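Local coordinates for allophycocyanin beta-18 subunit apoprotein (PDB 6HRK), which binds biliverdin covalently as its chromophore and fluoresces in the far-red, as an artificial biliprotein derived from a far-red-induced allophycocyanin, at the biliverdine IX alpha site. Numbering follows the deposited sequence.

The biliverdine IX alpha site. Residues 36, 42, 48, 51-52, 54-56, 58-59, 62, 83, 87, 90, 92, 97, 100. With BLA (biliverdine IX alpha), chain B.
Regular helical backbone at Asp55 places residues of helix 46-69 along one flank of the bilin, while helix 77-90, the loop carrying Ile92 and the start of helix 94-115 close the other. Two engineered cysteines tether the vinyl-derived side chain on the NC ring: Cys42 SG is bonded to BLA CBC and Cys52 SG to BLA CAC, the latter with its sulphur anti to the backbone N. Asp55 OD2 gathers the nitrogens of the NA, NC and ND rings. BLA NA gives a nearly straight bond (167° at H) to the syn lone pair of OD2, at 2.9 Å, whereas BLA NC approaches Asp55 OD2 from above the carboxylate plane at 2.7 Å. BLA ND lies 2.8 Å from Asp55 OD2 and would donate to it if the bilin is protonated, an arrangement in which an ionised aspartate would probably favour a cationic bilin. Arg54, bent at chi3 (72°), holds the carboxylate at OD1, side-on, NE nearly along the C-O axis and NH2 on the syn lone pair, with Arg54 NH2 2.8 Å from Asp55 OD1. Its NH1 and NH2 both hydrogen-bond to propionate oxygen BLA O1A, each at 2.9 Å, forming a salt bridge, and NH2 lies over the NA ring. An alanine here would probably loosen both this propionate and the Asp55 carboxylate, since the guanidinium bridges them. The NB ring is sandwiched between Tyr58 (planes 12° apart) and Phe83, an engineered residue. Phe87 stands edge-to-face against the NA ring, and Ile92 CD1 caps the ND ring, 3.4 Å from BLA ND. The pocket thus attaches biliverdin covalently and restrains its rings, which probably limits non-radiative motion and supports far-red fluorescence.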
ATOM      1  N   LEU A  36      11.738  -5.910  11.003  1.00 38.67           N
ATOM      2  CA  LEU A  36      11.171  -6.762   9.952  1.00 38.35           C
ATOM      3  C   LEU A  36      12.213  -7.638   9.245  1.00 38.75           C
ATOM      4  O   LEU A  36      11.879  -8.719   8.762  1.00 38.83           O
ATOM      5  CB  LEU A  36      10.418  -5.922   8.911  1.00 38.13           C
ATOM      6  CG  LEU A  36       9.330  -4.942   9.381  1.00 37.72           C
ATOM      7  CD1 LEU A  36       8.503  -4.480   8.189  1.00 37.85           C
ATOM      8  CD2 LEU A  36       8.436  -5.533  10.462  1.00 37.53           C
ATOM      9  N   CYS A  42       8.513  -9.935   9.761  1.00 33.66           N
ATOM     10  CA  CYS A  42       7.763 -10.450   8.611  1.00 33.93           C
ATOM     11  C   CYS A  42       8.490 -10.318   7.254  1.00 33.83           C
ATOM     12  O   CYS A  42       7.850 -10.401   6.203  1.00 33.80           O
ATOM     13  CB  CYS A  42       6.381  -9.783   8.560  1.00 34.11           C
ATOM     14  SG  CYS A  42       6.419  -7.979   8.548  1.00 34.21           S
ATOM     15  N   ARG A  48       9.555 -15.036   3.399  1.00 35.69           N
ATOM     16  CA  ARG A  48       8.787 -13.966   4.044  1.00 35.05           C
ATOM     17  C   ARG A  48       8.901 -12.632   3.313  1.00 34.54           C
ATOM     18  O   ARG A  48       7.897 -11.934   3.164  1.00 34.56           O
ATOM     19  CB  ARG A  48       9.214 -13.787   5.504  1.00 35.53           C
ATOM     20  CG  ARG A  48       8.811 -14.941   6.400  1.00 35.98           C
ATOM     21  CD  ARG A  48       9.422 -14.807   7.781  1.00 36.59           C
ATOM     22  NE  ARG A  48       8.910 -15.821   8.700  1.00 37.50           N
ATOM     23  CZ  ARG A  48       9.430 -16.120   9.892  1.00 38.43           C
ATOM     24  NH1 ARG A  48      10.510 -15.486  10.358  1.00 38.81           N
ATOM     25  NH2 ARG A  48       8.863 -17.071  10.630  1.00 38.91           N
ATOM     26  N   MET A  51       6.762 -12.704   0.097  1.00 30.62           N
ATOM     27  CA  MET A  51       5.355 -12.515   0.474  1.00 31.19           C
ATOM     28  C   MET A  51       5.069 -11.099   1.006  1.00 30.58           C
ATOM     29  O   MET A  51       3.946 -10.613   0.889  1.00 30.16           O
ATOM     30  CB  MET A  51       4.912 -13.575   1.489  1.00 32.00           C
ATOM     31  CG  MET A  51       4.820 -14.971   0.887  1.00 32.75           C
ATOM     32  SD  MET A  51       4.203 -16.221   2.029  1.00 34.32           S
ATOM     33  CE  MET A  51       5.583 -16.323   3.160  1.00 34.09           C
ATOM     34  N   CYS A  52       6.086 -10.453   1.578  1.00 30.10           N
ATOM     35  CA  CYS A  52       5.992  -9.063   2.040  1.00 29.70           C
ATOM     36  C   CYS A  52       5.874  -8.035   0.915  1.00 29.63           C
ATOM     37  O   CYS A  52       5.080  -7.095   1.030  1.00 29.20           O
ATOM     38  CB  CYS A  52       7.160  -8.718   2.981  1.00 29.99           C
ATOM     39  SG  CYS A  52       6.879  -7.335   4.111  1.00 30.28           S
ATOM     40  N   ARG A  54       4.877  -9.006  -2.149  1.00 28.10           N
ATOM     41  CA  ARG A  54       3.618  -9.491  -2.725  1.00 27.50           C
ATOM     42  C   ARG A  54       2.415  -8.803  -2.074  1.00 27.72           C
ATOM     43  O   ARG A  54       1.547  -8.277  -2.772  1.00 28.47           O
ATOM     44  CB  ARG A  54       3.518 -11.015  -2.554  1.00 26.70           C
ATOM     45  CG  ARG A  54       2.289 -11.682  -3.164  1.00 26.15           C
ATOM     46  CD  ARG A  54       1.980 -13.003  -2.469  1.00 25.81           C
ATOM     47  NE  ARG A  54       1.452 -12.801  -1.120  1.00 25.62           N
ATOM     48  CZ  ARG A  54       0.917 -13.748  -0.347  1.00 25.65           C
ATOM     49  NH1 ARG A  54       0.813 -15.014  -0.760  1.00 25.82           N
ATOM     50  NH2 ARG A  54       0.472 -13.419   0.862  1.00 25.42           N
ATOM     51  N   ASP A  55       2.375  -8.812  -0.741  1.00 27.91           N
ATOM     52  CA  ASP A  55       1.299  -8.153   0.018  1.00 28.36           C
ATOM     53  C   ASP A  55       1.190  -6.664  -0.288  1.00 28.75           C
ATOM     54  O   ASP A  55       0.099  -6.167  -0.548  1.00 29.27           O
ATOM     55  CB  ASP A  55       1.493  -8.334   1.527  1.00 27.99           C
ATOM     56  CG  ASP A  55       1.114  -9.717   2.011  1.00 27.66           C
ATOM     57  OD1 ASP A  55       0.921 -10.637   1.188  1.00 27.06           O
ATOM     58  OD2 ASP A  55       1.017  -9.877   3.240  1.00 27.88           O
ATOM     59  N   MET A  56       2.319  -5.964  -0.253  1.00 29.50           N
ATOM     60  CA  MET A  56       2.355  -4.540  -0.600  1.00 30.18           C
ATOM     61  C   MET A  56       1.853  -4.289  -2.020  1.00 30.19           C
ATOM     62  O   MET A  56       1.130  -3.319  -2.258  1.00 30.42           O
ATOM     63  CB  MET A  56       3.764  -3.975  -0.438  1.00 31.04           C
ATOM     64  CG  MET A  56       4.178  -3.821   1.011  1.00 31.82           C
ATOM     65  SD  MET A  56       5.885  -3.283   1.180  1.00 33.43           S
ATOM     66  CE  MET A  56       5.770  -1.606   0.557  1.00 33.29           C
ATOM     67  N   TYR A  58      -0.339  -6.245  -3.558  1.00 30.44           N
ATOM     68  CA  TYR A  58      -1.800  -6.406  -3.421  1.00 30.73           C
ATOM     69  C   TYR A  58      -2.492  -5.119  -2.958  1.00 30.49           C
ATOM     70  O   TYR A  58      -3.547  -4.764  -3.484  1.00 31.23           O
ATOM     71  CB  TYR A  58      -2.178  -7.524  -2.431  1.00 30.91           C
ATOM     72  CG  TYR A  58      -2.026  -8.955  -2.911  1.00 31.33           C
ATOM     73  CD1 TYR A  58      -2.449  -9.347  -4.180  1.00 31.89           C
ATOM     74  CD2 TYR A  58      -1.511  -9.936  -2.061  1.00 31.65           C
ATOM     75  CE1 TYR A  58      -2.328 -10.664  -4.600  1.00 32.11           C
ATOM     76  CE2 TYR A  58      -1.389 -11.255  -2.472  1.00 32.03           C
ATOM     77  CZ  TYR A  58      -1.797 -11.614  -3.742  1.00 32.27           C
ATOM     78  OH  TYR A  58      -1.680 -12.923  -4.146  1.00 32.95           O
ATOM     79  N   PHE A  59      -1.910  -4.436  -1.973  1.00 29.86           N
ATOM     80  CA  PHE A  59      -2.525  -3.227  -1.413  1.00 29.93           C
ATOM     81  C   PHE A  59      -2.502  -2.048  -2.388  1.00 30.45           C
ATOM     82  O   PHE A  59      -3.506  -1.351  -2.526  1.00 31.22           O
ATOM     83  CB  PHE A  59      -1.885  -2.842  -0.072  1.00 29.43           C
ATOM     84  CG  PHE A  59      -2.196  -3.803   1.047  1.00 29.02           C
ATOM     85  CD1 PHE A  59      -3.516  -4.069   1.410  1.00 28.73           C
ATOM     86  CD2 PHE A  59      -1.172  -4.436   1.753  1.00 29.02           C
ATOM     87  CE1 PHE A  59      -3.809  -4.952   2.440  1.00 28.79           C
ATOM     88  CE2 PHE A  59      -1.461  -5.319   2.786  1.00 28.71           C
ATOM     89  CZ  PHE A  59      -2.780  -5.577   3.131  1.00 28.79           C
ATOM     90  N   MET A  62      -5.111  -2.802  -5.134  1.00 35.11           N
ATOM     91  CA  MET A  62      -6.441  -2.424  -4.642  1.00 34.53           C
ATOM     92  C   MET A  62      -6.678  -0.920  -4.710  1.00 33.91           C
ATOM     93  O   MET A  62      -7.778  -0.483  -5.060  1.00 34.08           O
ATOM     94  CB  MET A  62      -6.623  -2.886  -3.193  1.00 35.39           C
ATOM     95  CG  MET A  62      -6.967  -4.356  -3.029  1.00 35.81           C
ATOM     96  SD  MET A  62      -6.892  -4.835  -1.292  1.00 36.50           S
ATOM     97  CE  MET A  62      -7.984  -6.254  -1.275  1.00 36.41           C
ATOM     98  N   PHE A  83      -8.047  -9.682   6.820  1.00 33.30           N
ATOM     99  CA  PHE A  83      -6.575  -9.622   6.812  1.00 33.36           C
ATOM    100  C   PHE A  83      -6.015  -9.104   8.138  1.00 33.81           C
ATOM    101  O   PHE A  83      -4.951  -9.543   8.577  1.00 33.86           O
ATOM    102  CB  PHE A  83      -6.043  -8.748   5.661  1.00 32.79           C
ATOM    103  CG  PHE A  83      -6.550  -9.141   4.293  1.00 31.90           C
ATOM    104  CD1 PHE A  83      -6.639 -10.480   3.909  1.00 31.59           C
ATOM    105  CD2 PHE A  83      -6.917  -8.162   3.375  1.00 31.49           C
ATOM    106  CE1 PHE A  83      -7.100 -10.829   2.650  1.00 31.52           C
ATOM    107  CE2 PHE A  83      -7.379  -8.506   2.114  1.00 31.65           C
ATOM    108  CZ  PHE A  83      -7.469  -9.842   1.750  1.00 31.83           C
ATOM    109  N   PHE A  87      -3.318 -11.218  10.121  1.00 33.64           N
ATOM    110  CA  PHE A  87      -2.015 -10.602  10.407  1.00 34.17           C
ATOM    111  C   PHE A  87      -1.681 -10.631  11.900  1.00 35.26           C
ATOM    112  O   PHE A  87      -0.535 -10.904  12.274  1.00 35.62           O
ATOM    113  CB  PHE A  87      -1.973  -9.160   9.878  1.00 34.13           C
ATOM    114  CG  PHE A  87      -1.688  -9.045   8.396  1.00 33.79           C
ATOM    115  CD1 PHE A  87      -2.124 -10.007   7.477  1.00 33.83           C
ATOM    116  CD2 PHE A  87      -0.998  -7.942   7.913  1.00 33.61           C
ATOM    117  CE1 PHE A  87      -1.857  -9.871   6.123  1.00 33.70           C
ATOM    118  CE2 PHE A  87      -0.731  -7.804   6.559  1.00 33.52           C
ATOM    119  CZ  PHE A  87      -1.160  -8.767   5.661  1.00 33.57           C
ATOM    120  N   LEU A  90      -0.904 -14.395  12.623  1.00 37.29           N
ATOM    121  CA  LEU A  90       0.400 -14.793  12.067  1.00 37.10           C
ATOM    122  C   LEU A  90       1.589 -13.930  12.521  1.00 36.50           C
ATOM    123  O   LEU A  90       2.718 -14.175  12.096  1.00 36.29           O
ATOM    124  CB  LEU A  90       0.330 -14.809  10.532  1.00 37.09           C
ATOM    125  CG  LEU A  90      -0.739 -15.698   9.888  1.00 37.13           C
ATOM    126  CD1 LEU A  90      -0.738 -15.517   8.376  1.00 37.43           C
ATOM    127  CD2 LEU A  90      -0.548 -17.164  10.235  1.00 37.11           C
ATOM    128  N   ILE A  92       2.201 -10.687  11.959  1.00 34.78           N
ATOM    129  CA  ILE A  92       2.545  -9.574  11.082  1.00 33.97           C
ATOM    130  C   ILE A  92       2.031  -8.317  11.790  1.00 33.80           C
ATOM    131  O   ILE A  92       0.818  -8.181  11.968  1.00 34.19           O
ATOM    132  CB  ILE A  92       1.894  -9.710   9.688  1.00 33.52           C
ATOM    133  CG1 ILE A  92       2.386 -10.986   8.990  1.00 33.24           C
ATOM    134  CG2 ILE A  92       2.206  -8.488   8.827  1.00 33.44           C
ATOM    135  CD1 ILE A  92       1.526 -11.433   7.826  1.00 33.29           C
ATOM    136  N   THR A  97       2.586  -2.442   8.562  1.00 28.83           N
ATOM    137  CA  THR A  97       1.712  -2.705   7.407  1.00 28.07           C
ATOM    138  C   THR A  97       0.991  -1.433   6.963  1.00 28.43           C
ATOM    139  O   THR A  97       0.875  -1.164   5.764  1.00 28.04           O
ATOM    140  CB  THR A  97       0.657  -3.791   7.727  1.00 27.75           C
ATOM    141  OG1 THR A  97       1.306  -4.960   8.247  1.00 27.30           O
ATOM    142  CG2 THR A  97      -0.144  -4.174   6.483  1.00 27.52           C
ATOM    143  N   SER A 100       3.665   0.983   5.400  1.00 30.29           N
ATOM    144  CA  SER A 100       4.039   0.561   4.040  1.00 30.80           C
ATOM    145  C   SER A 100       3.055   1.064   2.981  1.00 31.04           C
ATOM    146  O   SER A 100       3.468   1.493   1.903  1.00 31.43           O
ATOM    147  CB  SER A 100       4.174  -0.964   3.962  1.00 31.13           C
ATOM    148  OG  SER A 100       2.962  -1.616   4.295  1.00 31.29           O
TER
HETATM  149  CHA BLA B 201       0.790 -14.079   4.635  1.00 34.19           C
HETATM  150  NA  BLA B 201      -0.701 -12.206   3.601  1.00 34.84           N
HETATM  151  C1A BLA B 201      -0.467 -13.458   4.065  1.00 34.77           C
HETATM  152  C2A BLA B 201      -1.727 -14.234   3.933  1.00 35.17           C
HETATM  153  C3A BLA B 201      -2.673 -13.380   3.391  1.00 35.21           C
HETATM  154  C4A BLA B 201      -1.984 -12.075   3.170  1.00 34.68           C
HETATM  155  CMA BLA B 201      -4.108 -13.732   3.087  1.00 35.51           C
HETATM  156  CAA BLA B 201      -1.922 -15.683   4.337  1.00 35.38           C
HETATM  157  CBA BLA B 201      -2.139 -16.609   3.142  1.00 35.27           C
HETATM  158  CGA BLA B 201      -1.038 -16.485   2.118  1.00 35.34           C
HETATM  159  O1A BLA B 201      -1.240 -15.761   1.120  1.00 35.94           O
HETATM  160  O2A BLA B 201       0.029 -17.106   2.302  1.00 35.34           O
HETATM  161  CHB BLA B 201      -2.575 -10.789   2.617  1.00 34.77           C
HETATM  162  NB  BLA B 201      -3.595 -12.002   0.579  1.00 35.12           N
HETATM  163  C1B BLA B 201      -3.395 -10.891   1.342  1.00 34.94           C
HETATM  164  C2B BLA B 201      -4.064  -9.782   0.784  1.00 34.79           C
HETATM  165  C3B BLA B 201      -4.725 -10.174  -0.377  1.00 35.19           C
HETATM  166  C4B BLA B 201      -4.379 -11.609  -0.436  1.00 35.25           C
HETATM  167  CMB BLA B 201      -4.054  -8.387   1.360  1.00 34.74           C
HETATM  168  OB  BLA B 201      -4.829 -12.538  -1.497  1.00 35.54           O
HETATM  169  CAB BLA B 201      -5.572  -9.311  -1.295  1.00 35.75           C
HETATM  170  CBB BLA B 201      -5.751  -9.912  -2.673  1.00 36.25           C
HETATM  171  NC  BLA B 201       2.459  -8.528   5.100  1.00 32.37           N
HETATM  172  C1C BLA B 201       2.359  -7.207   4.962  1.00 32.09           C
HETATM  173  C2C BLA B 201       3.660  -6.582   5.362  1.00 31.84           C
HETATM  174  C3C BLA B 201       4.580  -7.740   5.015  1.00 31.91           C
HETATM  175  C4C BLA B 201       3.787  -8.987   5.446  1.00 32.44           C
HETATM  176  CMC BLA B 201       3.971  -5.287   4.621  1.00 32.13           C
HETATM  177  OC  BLA B 201       1.402  -6.590   4.523  1.00 31.45           O
HETATM  178  CAC BLA B 201       6.040  -7.599   5.475  1.00 31.70           C
HETATM  179  CBC BLA B 201       6.218  -7.761   6.966  1.00 32.31           C
HETATM  180  CHD BLA B 201       4.195 -10.220   4.653  1.00 32.78           C
HETATM  181  ND  BLA B 201       2.295 -11.944   4.528  1.00 33.71           N
HETATM  182  C1D BLA B 201       3.554 -11.566   4.896  1.00 32.99           C
HETATM  183  C2D BLA B 201       4.250 -12.740   5.481  1.00 33.46           C
HETATM  184  C3D BLA B 201       3.250 -13.824   5.461  1.00 33.86           C
HETATM  185  C4D BLA B 201       2.035 -13.244   4.837  1.00 34.01           C
HETATM  186  CMD BLA B 201       5.655 -12.817   6.019  1.00 33.49           C
HETATM  187  CAD BLA B 201       3.425 -15.241   5.952  1.00 34.29           C
HETATM  188  CBD BLA B 201       3.273 -15.336   7.459  1.00 34.64           C
HETATM  189  CGD BLA B 201       3.547 -16.764   7.852  1.00 34.98           C
HETATM  190  O1D BLA B 201       2.583 -17.470   8.211  1.00 35.72           O
HETATM  191  O2D BLA B 201       4.724 -17.186   7.795  1.00 35.47           O